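Local coordinates for protein phosphodiesterase (Trypanosoma brucei brucei, PDB 5H2Q) that belongs to the all-helical phosphodiesterases of the HD clan and holds a zinc ion and a magnesium ion beside a pocket occupied by a bound ligand, at residues A[124-129]-A[238-242]; A[194-198]-A[231-235]; A[116-120]-A[187-191]. All blocks are in the same frame, centred on the assembly; numbering follows the deposited sequence.

Contact 1 (A[124-129]-A[238-242]); sequences TALVHD and MKAGD. With ZN (zinc ion), chain C; MG (magnesium ion), chain D; LLI ((4~{a}~{S},8~{a}~{R})-2-cycloheptyl-4-[4-methoxy-3-[2-(2-oxidanylideneimidazolidin-1-yl)ethoxy]phenyl]-4~{a},5,8,8~{a}-tetrahydrophthalazin-1-one), chain E.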
loop_
_atom_site.group_PDB
_atom_site.type_symbol
_atom_site.label_atom_id
_atom_site.label_comp_id
_atom_site.label_asym_id
_atom_site.label_seq_id
_atom_site.Cartn_x
_atom_site.Cartn_y
_atom_site.Cartn_z
ATOM N N THR A 124 -0.510 5.815 -6.639
ATOM C CA THR A 124 -1.123 5.936 -5.308
ATOM C C THR A 124 -0.502 4.993 -4.281
ATOM O O THR A 124 -0.283 5.388 -3.132
ATOM C CB THR A 124 -2.645 5.769 -5.414
ATOM O OG1 THR A 124 -3.150 6.790 -6.285
ATOM C CG2 THR A 124 -3.327 5.927 -4.057
ATOM N N ALA A 125 -0.142 3.776 -4.712
ATOM C CA ALA A 125 0.499 2.813 -3.825
ATOM C C ALA A 125 1.763 3.437 -3.223
ATOM O O ALA A 125 2.028 3.222 -2.055
ATOM C CB ALA A 125 0.857 1.547 -4.581
ATOM N N LEU A 126 2.503 4.255 -4.001
ATOM C CA LEU A 126 3.748 4.855 -3.506
ATOM C C LEU A 126 3.556 6.008 -2.529
ATOM O O LEU A 126 4.479 6.306 -1.768
ATOM C CB LEU A 126 4.653 5.279 -4.670
ATOM C CG LEU A 126 5.090 4.153 -5.615
ATOM C CD1 LEU A 126 5.866 4.730 -6.824
ATOM C CD2 LEU A 126 5.966 3.113 -4.874
ATOM N N VAL A 127 2.409 6.691 -2.566
ATOM C CA VAL A 127 2.164 7.839 -1.670
ATOM C C VAL A 127 1.305 7.460 -0.464
ATOM O O VAL A 127 1.139 8.286 0.427
ATOM C CB VAL A 127 1.461 9.023 -2.414
ATOM C CG1 VAL A 127 2.242 9.456 -3.640
ATOM C CG2 VAL A 127 0.017 8.653 -2.809
ATOM N N HIS A 128 0.704 6.248 -0.456
ATOM C CA HIS A 128 -0.378 5.960 0.465
ATOM C C HIS A 128 -0.022 5.969 1.951
ATOM O O HIS A 128 -0.943 6.018 2.756
ATOM C CB HIS A 128 -1.139 4.679 0.085
ATOM C CG HIS A 128 -0.613 3.435 0.706
ATOM N ND1 HIS A 128 0.434 2.749 0.149
ATOM C CD2 HIS A 128 -1.002 2.805 1.839
ATOM C CE1 HIS A 128 0.626 1.690 0.936
ATOM N NE2 HIS A 128 -0.217 1.686 1.959
ATOM N N ASP A 129 1.276 5.913 2.316
ATOM C CA ASP A 129 1.670 5.947 3.719
ATOM C C ASP A 129 2.741 6.995 3.985
ATOM O O ASP A 129 3.457 6.861 4.975
ATOM C CB ASP A 129 2.143 4.539 4.196
ATOM C CG ASP A 129 1.008 3.608 4.592
ATOM O OD1 ASP A 129 0.042 4.088 5.225
ATOM O OD2 ASP A 129 1.158 2.372 4.410
ATOM N N MET A 238 -6.572 -0.958 -3.677
ATOM C CA MET A 238 -5.620 -0.292 -2.770
ATOM C C MET A 238 -5.680 -1.012 -1.416
ATOM O O MET A 238 -4.650 -1.378 -0.839
ATOM C CB MET A 238 -6.032 1.188 -2.616
ATOM C CG MET A 238 -5.000 2.082 -1.926
ATOM S SD MET A 238 -3.276 2.039 -2.530
ATOM C CE MET A 238 -3.482 2.270 -4.287
ATOM N N LYS A 239 -6.906 -1.239 -0.913
ATOM C CA LYS A 239 -7.066 -1.972 0.341
ATOM C C LYS A 239 -6.448 -3.372 0.251
ATOM O O LYS A 239 -5.785 -3.790 1.187
ATOM C CB LYS A 239 -8.554 -2.087 0.672
ATOM C CG LYS A 239 -9.101 -0.813 1.276
ATOM C CD LYS A 239 -10.586 -0.986 1.687
ATOM C CE LYS A 239 -10.834 -2.053 2.747
ATOM N NZ LYS A 239 -9.865 -1.995 3.880
ATOM N N ALA A 240 -6.672 -4.110 -0.876
ATOM C CA ALA A 240 -6.124 -5.445 -1.094
ATOM C C ALA A 240 -4.607 -5.450 -1.059
ATOM O O ALA A 240 -4.014 -6.310 -0.419
ATOM C CB ALA A 240 -6.640 -6.036 -2.405
ATOM N N GLY A 241 -3.968 -4.463 -1.687
ATOM C CA GLY A 241 -2.519 -4.397 -1.609
ATOM C C GLY A 241 -2.055 -4.164 -0.184
ATOM O O GLY A 241 -1.108 -4.797 0.274
ATOM N N ASP A 242 -2.783 -3.308 0.563
ATOM C CA ASP A 242 -2.431 -3.008 1.956
ATOM C C ASP A 242 -2.494 -4.225 2.868
ATOM O O ASP A 242 -1.666 -4.342 3.774
ATOM C CB ASP A 242 -3.323 -1.903 2.495
ATOM C CG ASP A 242 -2.583 -0.708 3.045
ATOM O OD1 ASP A 242 -1.330 -0.804 3.215
ATOM O OD2 ASP A 242 -3.256 0.265 3.415
HETATM ZN ZN ZN C . -0.003 0.767 3.872
HETATM MG MG MG D . -1.801 3.531 5.990
HETATM C C2 LLI E . -1.092 -7.432 10.353
HETATM C C3 LLI E . -0.156 -7.604 9.310
HETATM O O1 LLI E . -1.109 -8.410 11.317
HETATM C C12 LLI E . -2.316 -2.889 8.552
HETATM C C14 LLI E . -2.534 -1.577 9.349
HETATM C C15 LLI E . -3.814 -1.583 10.180
HETATM C C16 LLI E . -3.388 -3.051 7.461
HETATM C C17 LLI E . -3.655 -1.769 6.710
HETATM C C18 LLI E . -2.484 -0.364 8.405
HETATM C C19 LLI E . -3.352 -0.562 7.188
HETATM C C21 LLI E . -5.288 -3.081 11.543
HETATM C C22 LLI E . -4.811 -3.556 12.971
HETATM C C23 LLI E . -6.261 -4.083 10.847
HETATM C C24 LLI E . -5.880 -3.805 14.037
HETATM C C25 LLI E . -7.557 -4.476 11.553
HETATM C C26 LLI E . -7.403 -5.502 12.682
HETATM C C27 LLI E . -6.616 -5.141 13.952
HETATM C C28 LLI E . -2.060 -8.284 12.385
HETATM C C29 LLI E . -1.795 -9.412 13.341
HETATM C C4 LLI E . -1.841 -6.265 10.419
HETATM C C5 LLI E . 0.022 -6.594 8.371
HETATM C C6 LLI E . -1.664 -5.256 9.473
HETATM C C7 LLI E . -0.725 -5.431 8.459
HETATM O O8 LLI E . 0.508 -8.801 9.304
HETATM C C9 LLI E . 1.626 -8.941 8.421
HETATM C C10 LLI E . -2.465 -4.013 9.563
HETATM N N11 LLI E . -3.306 -3.955 10.581
HETATM N N13 LLI E . -4.084 -2.836 10.725
HETATM O O20 LLI E . -4.519 -0.598 10.330
HETATM N N30 LLI E . -0.652 -9.157 14.233
HETATM C C31 LLI E . -0.434 -7.863 14.885
HETATM C C32 LLI E . 0.491 -9.910 14.244
HETATM C C33 LLI E . 0.869 -8.087 15.643
HETATM N N34 LLI E . 1.384 -9.308 15.044
HETATM O O35 LLI E . 0.639 -10.974 13.658
HETATM O O HOH W 1 -1.811 1.843 4.759
HETATM O O HOH W 2 -0.245 -0.233 5.808
HETATM O O HOH W 3 -1.881 5.208 7.277
HETATM O O HOH W 4 -1.118 2.324 7.519
HETATM O O HOH W 5 -3.880 3.186 6.580
#

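Contact 2 (A[194-198]-A[231-235]); sequences SMIDC and QMTMD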
loop_
_atom_site.group_PDB
_atom_site.type_symbol
_atom_site.label_atom_id
_atom_site.label_comp_id
_atom_site.label_asym_id
_atom_site.label_seq_id
_atom_site.Cartn_x
_atom_site.Cartn_y
_atom_site.Cartn_z
ATOM N N SER A 194 -9.123 10.310 -7.664
ATOM C CA SER A 194 -8.981 8.871 -7.448
ATOM C C SER A 194 -7.858 8.549 -6.481
ATOM O O SER A 194 -8.059 7.696 -5.620
ATOM C CB SER A 194 -8.765 8.140 -8.775
ATOM O OG SER A 194 -9.977 8.163 -9.510
ATOM N N MET A 195 -6.699 9.257 -6.587
ATOM C CA MET A 195 -5.560 9.017 -5.678
ATOM C C MET A 195 -5.979 9.304 -4.225
ATOM O O MET A 195 -5.792 8.469 -3.339
ATOM C CB MET A 195 -4.353 9.892 -6.077
ATOM C CG MET A 195 -3.239 9.885 -5.042
ATOM S SD MET A 195 -1.992 11.113 -5.470
ATOM C CE MET A 195 -2.821 12.634 -4.891
ATOM N N ILE A 196 -6.561 10.482 -4.004
ATOM C CA ILE A 196 -7.001 10.929 -2.688
ATOM C C ILE A 196 -8.061 9.976 -2.124
ATOM O O ILE A 196 -7.877 9.490 -1.000
ATOM C CB ILE A 196 -7.427 12.439 -2.755
ATOM C CG1 ILE A 196 -6.146 13.317 -2.945
ATOM C CG2 ILE A 196 -8.216 12.867 -1.484
ATOM C CD1 ILE A 196 -6.415 14.753 -3.494
ATOM N N ASP A 197 -9.084 9.589 -2.929
ATOM C CA ASP A 197 -10.105 8.653 -2.438
ATOM C C ASP A 197 -9.516 7.287 -2.089
ATOM O O ASP A 197 -9.862 6.733 -1.049
ATOM C CB ASP A 197 -11.285 8.536 -3.415
ATOM C CG ASP A 197 -12.234 9.743 -3.432
ATOM O OD1 ASP A 197 -12.210 10.546 -2.470
ATOM O OD2 ASP A 197 -13.018 9.860 -4.384
ATOM N N CYS A 198 -8.532 6.810 -2.884
ATOM C CA CYS A 198 -7.848 5.554 -2.622
ATOM C C CYS A 198 -7.080 5.603 -1.322
ATOM O O CYS A 198 -7.127 4.630 -0.560
ATOM C CB CYS A 198 -6.922 5.201 -3.771
ATOM S SG CYS A 198 -7.784 4.560 -5.205
ATOM N N GLN A 231 -14.169 3.547 -9.138
ATOM C CA GLN A 231 -13.560 4.108 -7.914
ATOM C C GLN A 231 -13.617 3.097 -6.773
ATOM O O GLN A 231 -12.632 2.915 -6.071
ATOM C CB GLN A 231 -14.192 5.435 -7.469
ATOM C CG GLN A 231 -13.463 6.077 -6.266
ATOM C CD GLN A 231 -12.022 6.459 -6.582
ATOM O OE1 GLN A 231 -11.758 7.229 -7.514
ATOM N NE2 GLN A 231 -11.056 5.887 -5.848
ATOM N N MET A 232 -14.762 2.424 -6.597
ATOM C CA MET A 232 -14.864 1.398 -5.572
ATOM C C MET A 232 -13.912 0.239 -5.844
ATOM O O MET A 232 -13.328 -0.276 -4.906
ATOM C CB MET A 232 -16.326 0.948 -5.358
ATOM C CG MET A 232 -17.174 1.980 -4.602
ATOM S SD MET A 232 -16.603 2.558 -2.984
ATOM C CE MET A 232 -16.106 1.025 -2.241
ATOM N N THR A 233 -13.704 -0.152 -7.132
ATOM C CA THR A 233 -12.752 -1.189 -7.494
ATOM C C THR A 233 -11.329 -0.686 -7.130
ATOM O O THR A 233 -10.535 -1.456 -6.593
ATOM C CB THR A 233 -12.866 -1.545 -8.988
ATOM O OG1 THR A 233 -14.208 -1.974 -9.259
ATOM C CG2 THR A 233 -11.907 -2.629 -9.394
ATOM N N MET A 234 -11.025 0.584 -7.446
ATOM C CA MET A 234 -9.714 1.172 -7.108
ATOM C C MET A 234 -9.495 1.150 -5.580
ATOM O O MET A 234 -8.436 0.730 -5.127
ATOM C CB MET A 234 -9.633 2.622 -7.602
ATOM C CG MET A 234 -9.610 2.742 -9.133
ATOM S SD MET A 234 -9.392 4.432 -9.684
ATOM C CE MET A 234 -7.627 4.669 -9.285
ATOM N N ASP A 235 -10.516 1.551 -4.791
ATOM C CA ASP A 235 -10.412 1.543 -3.311
ATOM C C ASP A 235 -10.165 0.126 -2.819
ATOM O O ASP A 235 -9.253 -0.116 -2.023
ATOM C CB ASP A 235 -11.721 2.066 -2.690
ATOM C CG ASP A 235 -12.075 3.505 -2.960
ATOM O OD1 ASP A 235 -11.174 4.281 -3.388
ATOM O OD2 ASP A 235 -13.240 3.882 -2.701
HETATM O O HOH W 6 -13.223 9.445 -7.040
#

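Contact 3 (A[116-120]-A[187-191]); sequences LECFV and ERTLA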
loop_
_atom_site.group_PDB
_atom_site.type_symbol
_atom_site.label_atom_id
_atom_site.label_comp_id
_atom_site.label_asym_id
_atom_site.label_seq_id
_atom_site.Cartn_x
_atom_site.Cartn_y
_atom_site.Cartn_z
ATOM N N LEU A 116 -5.688 4.638 -17.523
ATOM C CA LEU A 116 -5.356 5.781 -16.672
ATOM C C LEU A 116 -5.524 5.413 -15.210
ATOM O O LEU A 116 -4.638 5.716 -14.414
ATOM C CB LEU A 116 -6.189 7.035 -17.009
ATOM C CG LEU A 116 -5.946 8.278 -16.107
ATOM C CD1 LEU A 116 -4.456 8.658 -16.036
ATOM C CD2 LEU A 116 -6.811 9.429 -16.505
ATOM N N GLU A 117 -6.644 4.758 -14.849
ATOM C CA GLU A 117 -6.874 4.364 -13.443
ATOM C C GLU A 117 -5.808 3.372 -12.921
ATOM O O GLU A 117 -5.439 3.407 -11.749
ATOM C CB GLU A 117 -8.290 3.831 -13.267
ATOM C CG GLU A 117 -9.346 4.915 -13.372
ATOM C CD GLU A 117 -10.726 4.386 -13.677
ATOM O OE1 GLU A 117 -10.859 3.183 -14.014
ATOM O OE2 GLU A 117 -11.688 5.164 -13.501
ATOM N N CYS A 118 -5.313 2.491 -13.804
ATOM C CA CYS A 118 -4.248 1.547 -13.449
ATOM C C CYS A 118 -2.980 2.329 -13.108
ATOM O O CYS A 118 -2.366 2.074 -12.074
ATOM C CB CYS A 118 -4.008 0.563 -14.574
ATOM S SG CYS A 118 -5.364 -0.630 -14.788
ATOM N N PHE A 119 -2.629 3.318 -13.947
ATOM C CA PHE A 119 -1.469 4.183 -13.700
ATOM C C PHE A 119 -1.666 4.912 -12.365
ATOM O O PHE A 119 -0.774 4.894 -11.520
ATOM C CB PHE A 119 -1.344 5.218 -14.833
ATOM C CG PHE A 119 -0.189 6.166 -14.629
ATOM C CD1 PHE A 119 1.081 5.685 -14.323
ATOM C CD2 PHE A 119 -0.372 7.545 -14.734
ATOM C CE1 PHE A 119 2.168 6.567 -14.164
ATOM C CE2 PHE A 119 0.709 8.426 -14.543
ATOM C CZ PHE A 119 1.965 7.924 -14.257
ATOM N N VAL A 120 -2.842 5.537 -12.169
ATOM C CA VAL A 120 -3.143 6.242 -10.928
ATOM C C VAL A 120 -2.979 5.321 -9.718
ATOM O O VAL A 120 -2.381 5.724 -8.722
ATOM C CB VAL A 120 -4.554 6.906 -10.980
ATOM C CG1 VAL A 120 -4.984 7.426 -9.599
ATOM C CG2 VAL A 120 -4.592 8.023 -12.038
ATOM N N GLU A 187 -9.143 14.337 -17.009
ATOM C CA GLU A 187 -8.140 13.297 -16.717
ATOM C C GLU A 187 -7.285 13.659 -15.523
ATOM O O GLU A 187 -7.129 12.852 -14.600
ATOM C CB GLU A 187 -7.302 12.956 -17.961
ATOM C CG GLU A 187 -8.109 12.099 -18.931
ATOM C CD GLU A 187 -7.330 11.291 -19.951
ATOM O OE1 GLU A 187 -6.159 11.637 -20.220
ATOM O OE2 GLU A 187 -7.902 10.319 -20.498
ATOM N N ARG A 188 -6.772 14.884 -15.507
ATOM C CA ARG A 188 -5.978 15.364 -14.387
ATOM C C ARG A 188 -6.822 15.368 -13.093
ATOM O O ARG A 188 -6.349 14.928 -12.041
ATOM C CB ARG A 188 -5.441 16.754 -14.693
ATOM C CG ARG A 188 -4.367 17.161 -13.727
ATOM C CD ARG A 188 -3.636 18.399 -14.170
ATOM N NE ARG A 188 -3.089 19.088 -13.007
ATOM C CZ ARG A 188 -1.923 18.807 -12.435
ATOM N NH1 ARG A 188 -1.141 17.843 -12.931
ATOM N NH2 ARG A 188 -1.520 19.489 -11.373
ATOM N N THR A 189 -8.092 15.826 -13.188
ATOM C CA THR A 189 -9.009 15.844 -12.041
ATOM C C THR A 189 -9.264 14.436 -11.553
ATOM O O THR A 189 -9.203 14.223 -10.350
ATOM C CB THR A 189 -10.318 16.595 -12.370
ATOM O OG1 THR A 189 -9.986 17.927 -12.749
ATOM C CG2 THR A 189 -11.281 16.635 -11.200
ATOM N N LEU A 190 -9.502 13.472 -12.478
ATOM C CA LEU A 190 -9.715 12.063 -12.105
ATOM C C LEU A 190 -8.475 11.554 -11.368
ATOM O O LEU A 190 -8.618 10.862 -10.365
ATOM C CB LEU A 190 -10.014 11.167 -13.343
ATOM C CG LEU A 190 -10.203 9.643 -13.050
ATOM C CD1 LEU A 190 -11.214 8.997 -13.994
ATOM C CD2 LEU A 190 -8.876 8.883 -13.097
ATOM N N ALA A 191 -7.266 11.853 -11.875
ATOM C CA ALA A 191 -6.037 11.350 -11.249
ATOM C C ALA A 191 -5.909 11.800 -9.795
ATOM O O ALA A 191 -5.740 10.949 -8.919
ATOM C CB ALA A 191 -4.817 11.744 -12.057
#

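Contact 1 (A[124-129]-A[238-242])
Met238 packs on Thr124 and Ala125 of helix 115-127, while Asp242 meets His128 and Asp129, further along the same segment, through a shared zinc ion. The compact part is apolar. Met238 leaves its helix with CG anti to the backbone N (chi1 -169°) and then bends at chi2 and chi3, which brings its methyl CE against Thr124 CG2 at 3.7 Å and close to the backbone of Ala125. Its SD approaches the His128 ring obliquely. The hydroxyl of Thr124 is turned back to Val120 O in its own helix.

The other part holds metal and water. His128 ND1 donates to Ala125 O at 2.8 Å, almost straight (171°) and in the ring plane, a bond that fixes the rotation of the imidazole and aims NE2 at the zinc ion 2.1 Å away. Asp242 OD1 binds the same ion at 2.2 Å, its carboxylate turned 78° from the ring. Asp129 is shared: OD2 binds zinc and OD1 binds magnesium at 2.1 Å. His92 and waters 1 and 2 complete six zinc ligands. Water 1 also binds magnesium and donates to Asp242 OD2 at 2.5 Å, while waters 3, 4 and 5 are further magnesium ligands. Here metal ions and waters, rather than packed side chains, lie between the two segments, and Asp242 OD2 faces the ligand LLI, with C19 at 3.9 Å.

The 3.0 Å between His128 NE2 and Asp242 OD1 is therefore shared coordination, and the cations probably offset the mutual repulsion of the two aspartates.

Contact 2 (A[194-198]-A[231-235])
The amide of Gln231 carries Asp197 CB over one face, 3.6 Å from NE2, with the Asp197 carboxylate plane turned 86° from the amide. Met234 SD lies on the other side of the amide plane, well displaced from its centre. Both ends of the amide are used at the edge. Ser194 OG donates to Gln231 OE1 at 2.8 Å, in the carbonyl plane, and Gln231 NE2 donates to Asp235 OD1 at 2.9 Å, meeting that carboxylate from above its plane. Water 6, on the Asp197 side of the amide, donates to Gln231 OE1 and to Asp197 OD2, each at 2.7 Å. Two donors thus grip OE1, and the bend at chi2 (63°) carries the amide forward along its own helix, which lets NE2 reach Asp235 one turn on.

Next to this polar network, Cys198 SG packs on Met234 CB at 3.6 Å and Met234 CE on Ser194 CB at 3.7 Å.

The axes approach to 9.5 Å and cross at -50°, with Ser194 and Cys198 set beside Gln231 and Asp235. Such a crossing of four-residue ridges is close to the i±4/i±4 class of ridges-into-grooves packing, here between helices 185-200 and 227-242 of the phosphodiesterase fold.

Contact 3 (A[116-120]-A[187-191])
Leu116 meets Glu187 and Leu190 where helices 115-127 and 185-200 of the all-helical phosphodiesterase domain pack together, their local axes 10.6 Å apart and crossing at -41°. The angle lies nearest to the i±4/i±4 class of ridges-into-grooves packing. Leu116 begins the contact: with CG anti to the backbone N (chi1 177°), it directs CD2 across the interface, obliquely over the aliphatic part of Glu187, 3.8 Å from CG. The same methyl lies 4.0 Å from Leu190 CD2. Glu187 is exposed at this end of the interface, so its methylenes cover the leucine from the solvent-facing margin.

Glu117 follows, crossing Leu190 at about a right angle. Its CG stands 4.0 Å from Leu190 CD2, and OE2 touches the other methyl, CD1, at 3.9 Å. These are packing contacts; the polar partners of the carboxylate are Arg230 NE, in a salt bridge with OE2, and Thr114 N, which donates to OE1. These two bonds probably hold the extended chain across the leucine.

One turn after Leu116, Val120 closes the buried end, where the backbones come nearest. Its two methyls meet different atoms. CG2 lies 3.7 Å from Ala191 CB, whereas CG1, anti to the backbone N (chi1 170°), comes 3.7 Å from Ala191 O.

How the contacts relate
Helices 115-127, 185-200 and 227-242 pack pairwise, and each contact joins a different pair. The centre of contact 2 is equally far, about 10 Å, from the centres of the other two, while those of contacts 1 and 3 are about 15 Å apart. Met234 of contact 2 bridges to contact 3, its CE 3.5 Å from Glu117 O; Thr124 CG2 of contact 1 lies 3.7 Å from Cys198 CB of contact 2. Measured from the centre of the chain, the contact centres lie at about 3, 12 and 17 Å in the order 1, 2, 3. Contact 1 holds three of the four protein ligands of the zinc ion and borders LLI; the Cys198 side chain is about 11 Å from either ion.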